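Local structure of Phthiocerol/phenolphthiocerol synthesis polyketide synthase type I PpsC (Mycobacterium tuberculosis, 5NJI) at residues 43-57 / 104-117. The protein supplies the dehydratase step of a polyketide synthase that helps build phthiocerol and phenolphthiocerol, probably removing water from beta-hydroxyacyl intermediates to give enoyl chains. The protein carries 1 engineered substitution. Numbering follows the deposited sequence.
Sequences TRVWESELDPDLLWL and LHVTPGTVLVTTLT
The indole of Trp46 turns its edge to Leu116: Leu116 CB lies near the ring plane, 3.6 Å from CZ3, while CE3 meets Thr114 O at 3.4 Å. Over one face of the same ring lies Arg44 CG, from two residues earlier on its own strand. Strands 44-50 and 110-117 form an antiparallel beta pair within the hot-dog-type fold expected of a polyketide synthase dehydratase. Trp46, Leu50, Leu112 and Leu116 share one face with the small Ser48; Trp46 and Leu112 touch helix 70-84 there, and large apolar groups suit this buried side. The exposed Glu47 and Glu49 stand on the other, beside Val45, Val111 and Val113. Asp83 of that helix accepts a hydrogen bond from Trp46 NE1 and forms a salt bridge with Arg44 NH2, so one carboxylate oxygen ties down both groups.

Backbone bonds join Arg44 to Leu116, Trp46 to Thr114 and Ser48 to Leu112 in both directions; Trp46 N to Thr114 O measures 2.8 Å. Ser48 is small enough to sit against Leu112, its OG 3.3 Å from Leu112 CB, and its buried hydroxyl bonds to Leu31 O. With CG anti to the carbonyl carbon (chi1 -54°) and CD1 extended beyond it, Leu50 sets CD1 4.1 Å from Leu112 CD2.

Past the strands, the type I turn Asp51-Leu54 meets the type II turn Thr107-Thr110, where Gly109 accommodates a positive phi. Just before the latter, Val106 CG1 packs against Pro52 and Leu57. The proline rings touch, Pro52 CD to Pro108 CD at 3.8 Å. Asp51 begins an Asx turn: its OD1 uses the anti lone pair to accept from Asp53 N at 2.9 Å, while OD2 rests 3.3 Å from Pro108 CA.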
loop_
_atom_site.group_PDB
_atom_site.type_symbol
_atom_site.label_atom_id
_atom_site.label_comp_id
_atom_site.label_asym_id
_atom_site.label_seq_id
_atom_site.Cartn_x
_atom_site.Cartn_y
_atom_site.Cartn_z
ATOM N N THR A 43 2.950 -23.365 -11.387
ATOM C CA THR A 43 2.626 -22.286 -10.460
ATOM C C THR A 43 3.775 -22.049 -9.494
ATOM O O THR A 43 4.341 -22.995 -8.942
ATOM C CB THR A 43 1.346 -22.653 -9.727
ATOM O OG1 THR A 43 0.304 -22.784 -10.690
ATOM C CG2 THR A 43 0.953 -21.632 -8.657
ATOM N N ARG A 44 4.151 -20.794 -9.306
ATOM C CA ARG A 44 5.162 -20.492 -8.310
ATOM C C ARG A 44 4.459 -20.239 -6.990
ATOM O O ARG A 44 3.362 -19.670 -6.963
ATOM C CB ARG A 44 6.024 -19.300 -8.717
ATOM C CG ARG A 44 7.310 -19.195 -7.903
ATOM C CD ARG A 44 8.399 -18.446 -8.670
ATOM N NE ARG A 44 9.535 -18.141 -7.811
ATOM C CZ ARG A 44 10.491 -19.011 -7.499
ATOM N NH1 ARG A 44 10.456 -20.248 -7.980
ATOM N NH2 ARG A 44 11.487 -18.645 -6.700
ATOM N N VAL A 45 5.074 -20.717 -5.903
ATOM C CA VAL A 45 4.478 -20.706 -4.570
ATOM C C VAL A 45 5.522 -20.200 -3.583
ATOM O O VAL A 45 6.667 -20.663 -3.598
ATOM C CB VAL A 45 4.005 -22.108 -4.125
ATOM C CG1 VAL A 45 3.259 -22.001 -2.798
ATOM C CG2 VAL A 45 3.126 -22.775 -5.173
ATOM N N TRP A 46 5.123 -19.279 -2.706
ATOM C CA TRP A 46 5.985 -18.803 -1.637
ATOM C C TRP A 46 5.281 -18.959 -0.298
ATOM O O TRP A 46 4.050 -18.894 -0.219
ATOM C CB TRP A 46 6.333 -17.310 -1.796
ATOM C CG TRP A 46 7.065 -16.889 -3.042
ATOM C CD1 TRP A 46 8.387 -16.565 -3.130
ATOM C CD2 TRP A 46 6.517 -16.692 -4.360
ATOM N NE1 TRP A 46 8.699 -16.180 -4.412
ATOM C CE2 TRP A 46 7.573 -16.250 -5.184
ATOM C CE3 TRP A 46 5.244 -16.838 -4.920
ATOM C CZ2 TRP A 46 7.394 -15.950 -6.536
ATOM C CZ3 TRP A 46 5.070 -16.539 -6.274
ATOM C CH2 TRP A 46 6.139 -16.109 -7.060
ATOM N N GLU A 47 6.073 -19.127 0.759
ATOM C CA GLU A 47 5.578 -19.091 2.128
ATOM C C GLU A 47 6.444 -18.168 2.962
ATOM O O GLU A 47 7.677 -18.225 2.901
ATOM C CB GLU A 47 5.575 -20.476 2.789
ATOM C CG GLU A 47 4.589 -21.442 2.179
ATOM C CD GLU A 47 4.558 -22.765 2.945
ATOM O OE1 GLU A 47 5.247 -22.857 3.989
ATOM O OE2 GLU A 47 3.855 -23.700 2.505
ATOM N N SER A 48 5.802 -17.340 3.774
ATOM C CA SER A 48 6.538 -16.490 4.697
ATOM C C SER A 48 5.928 -16.642 6.072
ATOM O O SER A 48 4.721 -16.823 6.208
ATOM C CB SER A 48 6.502 -15.012 4.307
ATOM O OG SER A 48 5.176 -14.511 4.346
ATOM N N GLU A 49 6.768 -16.557 7.093
ATOM C CA GLU A 49 6.292 -16.604 8.465
ATOM C C GLU A 49 6.137 -15.169 8.931
ATOM O O GLU A 49 7.110 -14.407 8.942
ATOM C CB GLU A 49 7.248 -17.381 9.367
ATOM C CG GLU A 49 7.446 -18.825 8.932
ATOM C CD GLU A 49 8.455 -19.567 9.789
ATOM O OE1 GLU A 49 8.339 -19.511 11.032
ATOM O OE2 GLU A 49 9.366 -20.201 9.218
ATOM N N LEU A 50 4.917 -14.795 9.265
ATOM C CA LEU A 50 4.622 -13.478 9.810
ATOM C C LEU A 50 4.312 -13.602 11.297
ATOM O O LEU A 50 3.811 -14.625 11.762
ATOM C CB LEU A 50 3.440 -12.827 9.097
ATOM C CG LEU A 50 3.504 -12.719 7.580
ATOM C CD1 LEU A 50 2.273 -11.967 7.098
ATOM C CD2 LEU A 50 4.778 -12.039 7.159
ATOM N N ASP A 51 4.622 -12.538 12.027
ATOM C CA ASP A 51 4.439 -12.434 13.461
ATOM C C ASP A 51 4.283 -10.953 13.754
ATOM O O ASP A 51 4.830 -10.123 13.013
ATOM C CB ASP A 51 5.646 -13.032 14.213
ATOM C CG ASP A 51 5.440 -13.122 15.719
ATOM O OD1 ASP A 51 5.512 -12.076 16.409
ATOM O OD2 ASP A 51 5.215 -14.248 16.215
ATOM N N PRO A 52 3.527 -10.576 14.782
ATOM C CA PRO A 52 3.362 -9.135 15.041
ATOM C C PRO A 52 4.658 -8.438 15.392
ATOM O O PRO A 52 4.763 -7.226 15.166
ATOM C CB PRO A 52 2.349 -9.083 16.193
ATOM C CG PRO A 52 2.285 -10.438 16.731
ATOM C CD PRO A 52 2.651 -11.388 15.644
ATOM N N ASP A 53 5.589 -9.174 15.976
ATOM C CA ASP A 53 6.893 -8.571 16.222
ATOM C C ASP A 53 7.833 -8.469 14.997
ATOM O O ASP A 53 8.929 -8.020 15.153
ATOM C CB ASP A 53 7.686 -9.185 17.407
ATOM C CG ASP A 53 8.281 -10.576 17.102
ATOM O OD1 ASP A 53 8.441 -10.933 15.927
ATOM O OD2 ASP A 53 8.655 -11.360 18.030
ATOM N N LEU A 54 7.363 -8.724 13.790
ATOM C CA LEU A 54 8.219 -8.737 12.593
ATOM C C LEU A 54 8.362 -7.255 12.162
ATOM O O LEU A 54 7.371 -6.673 11.994
ATOM C CB LEU A 54 7.615 -9.521 11.377
ATOM C CG LEU A 54 8.394 -9.458 10.071
ATOM C CD1 LEU A 54 9.791 -10.017 10.226
ATOM C CD2 LEU A 54 7.643 -10.151 8.944
ATOM N N LEU A 55 9.563 -6.699 12.083
ATOM C CA LEU A 55 9.813 -5.368 11.533
ATOM C C LEU A 55 8.784 -4.365 12.137
ATOM O O LEU A 55 8.550 -4.477 13.264
ATOM C CB LEU A 55 9.872 -5.486 9.981
ATOM C CG LEU A 55 10.967 -6.315 9.306
ATOM C CD1 LEU A 55 10.823 -6.319 7.804
ATOM C CD2 LEU A 55 12.344 -5.839 9.752
ATOM N N TRP A 56 8.078 -3.544 11.329
ATOM C CA TRP A 56 7.096 -2.506 11.747
ATOM C C TRP A 56 5.572 -2.974 11.765
ATOM O O TRP A 56 4.766 -2.217 11.922
ATOM C CB TRP A 56 7.209 -1.287 10.755
ATOM C CG TRP A 56 7.493 -1.798 9.310
ATOM C CD1 TRP A 56 8.665 -1.823 8.694
ATOM C CD2 TRP A 56 6.563 -2.401 8.410
ATOM N NE1 TRP A 56 8.552 -2.353 7.466
ATOM C CE2 TRP A 56 7.265 -2.723 7.256
ATOM C CE3 TRP A 56 5.212 -2.665 8.454
ATOM C CZ2 TRP A 56 6.659 -3.295 6.181
ATOM C CZ3 TRP A 56 4.629 -3.232 7.402
ATOM C CH2 TRP A 56 5.343 -3.553 6.289
ATOM N N LEU A 57 5.311 -4.268 11.679
ATOM C CA LEU A 57 3.932 -4.772 11.465
ATOM C C LEU A 57 3.086 -4.350 12.736
ATOM O O LEU A 57 1.934 -4.097 12.635
ATOM C CB LEU A 57 3.818 -6.327 11.204
ATOM C CG LEU A 57 4.141 -6.823 9.763
ATOM C CD1 LEU A 57 5.516 -6.427 9.269
ATOM C CD2 LEU A 57 3.857 -8.311 9.587
ATOM N N LEU A 104 -6.383 -9.459 7.217
ATOM C CA LEU A 104 -5.483 -10.431 7.826
ATOM C C LEU A 104 -5.048 -9.944 9.205
ATOM O O LEU A 104 -4.351 -8.928 9.327
ATOM C CB LEU A 104 -4.258 -10.684 6.947
ATOM C CG LEU A 104 -3.186 -11.613 7.548
ATOM C CD1 LEU A 104 -3.785 -12.886 8.122
ATOM C CD2 LEU A 104 -2.163 -11.935 6.490
ATOM N N HIS A 105 -5.434 -10.692 10.235
ATOM C CA HIS A 105 -5.007 -10.457 11.611
ATOM C C HIS A 105 -3.670 -11.153 11.803
ATOM O O HIS A 105 -3.569 -12.383 11.662
ATOM C CB HIS A 105 -6.096 -10.982 12.552
ATOM C CG HIS A 105 -5.773 -10.950 14.017
ATOM N ND1 HIS A 105 -5.020 -9.975 14.632
ATOM C CD2 HIS A 105 -6.182 -11.779 15.008
ATOM C CE1 HIS A 105 -4.953 -10.225 15.929
ATOM N NE2 HIS A 105 -5.651 -11.315 16.181
ATOM N N VAL A 106 -2.626 -10.365 12.051
ATOM C CA VAL A 106 -1.278 -10.898 12.161
ATOM C C VAL A 106 -1.083 -11.398 13.586
ATOM O O VAL A 106 -0.931 -10.610 14.525
ATOM C CB VAL A 106 -0.224 -9.853 11.797
ATOM C CG1 VAL A 106 1.156 -10.435 11.931
ATOM C CG2 VAL A 106 -0.455 -9.375 10.364
ATOM N N THR A 107 -1.060 -12.710 13.734
ATOM C CA THR A 107 -0.866 -13.385 15.004
ATOM C C THR A 107 0.396 -14.226 14.949
ATOM O O THR A 107 0.834 -14.620 13.865
ATOM C CB THR A 107 -2.064 -14.290 15.307
ATOM O OG1 THR A 107 -2.205 -15.250 14.264
ATOM C CG2 THR A 107 -3.357 -13.487 15.419
ATOM N N PRO A 108 1.000 -14.550 16.097
ATOM C CA PRO A 108 2.154 -15.450 16.075
ATOM C C PRO A 108 1.848 -16.720 15.290
ATOM O O PRO A 108 0.758 -17.286 15.382
ATOM C CB PRO A 108 2.401 -15.745 17.561
ATOM C CG PRO A 108 1.879 -14.537 18.267
ATOM C CD PRO A 108 0.683 -14.081 17.459
ATOM N N GLY A 109 2.815 -17.147 14.490
ATOM C CA GLY A 109 2.676 -18.349 13.705
ATOM C C GLY A 109 1.873 -18.205 12.439
ATOM O O GLY A 109 1.556 -19.215 11.811
ATOM N N THR A 110 1.545 -16.983 12.030
ATOM C CA THR A 110 0.877 -16.787 10.748
ATOM C C THR A 110 1.795 -17.176 9.594
ATOM O O THR A 110 2.980 -16.842 9.583
ATOM C CB THR A 110 0.439 -15.327 10.607
ATOM O OG1 THR A 110 -0.615 -15.058 11.542
ATOM C CG2 THR A 110 -0.124 -15.041 9.215
ATOM N N VAL A 111 1.249 -17.912 8.627
ATOM C CA VAL A 111 2.003 -18.310 7.443
ATOM C C VAL A 111 1.275 -17.771 6.225
ATOM O O VAL A 111 0.124 -18.151 5.952
ATOM C CB VAL A 111 2.204 -19.829 7.350
ATOM C CG1 VAL A 111 2.936 -20.179 6.050
ATOM C CG2 VAL A 111 3.008 -20.276 8.560
ATOM N N LEU A 112 1.946 -16.886 5.497
ATOM C CA LEU A 112 1.386 -16.247 4.323
ATOM C C LEU A 112 1.828 -17.045 3.111
ATOM O O LEU A 112 3.019 -17.316 2.958
ATOM C CB LEU A 112 1.865 -14.801 4.218
ATOM C CG LEU A 112 1.077 -13.903 3.278
ATOM C CD1 LEU A 112 -0.297 -13.688 3.837
ATOM C CD2 LEU A 112 1.763 -12.577 3.120
ATOM N N VAL A 113 0.872 -17.433 2.270
ATOM C CA VAL A 113 1.120 -18.302 1.130
ATOM C C VAL A 113 0.738 -17.537 -0.129
ATOM O O VAL A 113 -0.431 -17.190 -0.312
ATOM C CB VAL A 113 0.330 -19.616 1.239
ATOM C CG1 VAL A 113 0.652 -20.546 0.061
ATOM C CG2 VAL A 113 0.636 -20.291 2.584
ATOM N N THR A 114 1.714 -17.302 -0.996
ATOM C CA THR A 114 1.515 -16.538 -2.223
ATOM C C THR A 114 1.705 -17.445 -3.434
ATOM O O THR A 114 2.567 -18.331 -3.429
ATOM C CB THR A 114 2.504 -15.365 -2.277
ATOM O OG1 THR A 114 2.322 -14.551 -1.117
ATOM C CG2 THR A 114 2.324 -14.504 -3.515
ATOM N N THR A 115 0.855 -17.284 -4.440
ATOM C CA THR A 115 1.028 -17.992 -5.703
ATOM C C THR A 115 1.067 -17.015 -6.862
ATOM O O THR A 115 0.484 -15.930 -6.809
ATOM C CB THR A 115 -0.079 -19.003 -5.971
ATOM O OG1 THR A 115 -1.360 -18.361 -5.945
ATOM C CG2 THR A 115 -0.042 -20.156 -4.961
ATOM N N LEU A 116 1.768 -17.414 -7.914
ATOM C CA LEU A 116 1.822 -16.621 -9.134
ATOM C C LEU A 116 1.658 -17.542 -10.328
ATOM O O LEU A 116 2.343 -18.562 -10.433
ATOM C CB LEU A 116 3.133 -15.843 -9.253
ATOM C CG LEU A 116 3.296 -14.919 -10.475
ATOM C CD1 LEU A 116 4.237 -13.799 -10.152
ATOM C CD2 LEU A 116 3.845 -15.684 -11.691
ATOM N N THR A 117 0.781 -17.153 -11.237
ATOM C CA THR A 117 0.646 -17.812 -12.525
ATOM C C THR A 117 0.775 -16.750 -13.605
ATOM O O THR A 117 0.533 -15.572 -13.361
ATOM C CB THR A 117 -0.698 -18.522 -12.660
ATOM O OG1 THR A 117 -1.768 -17.566 -12.606
ATOM C CG2 THR A 117 -0.878 -19.534 -11.538
#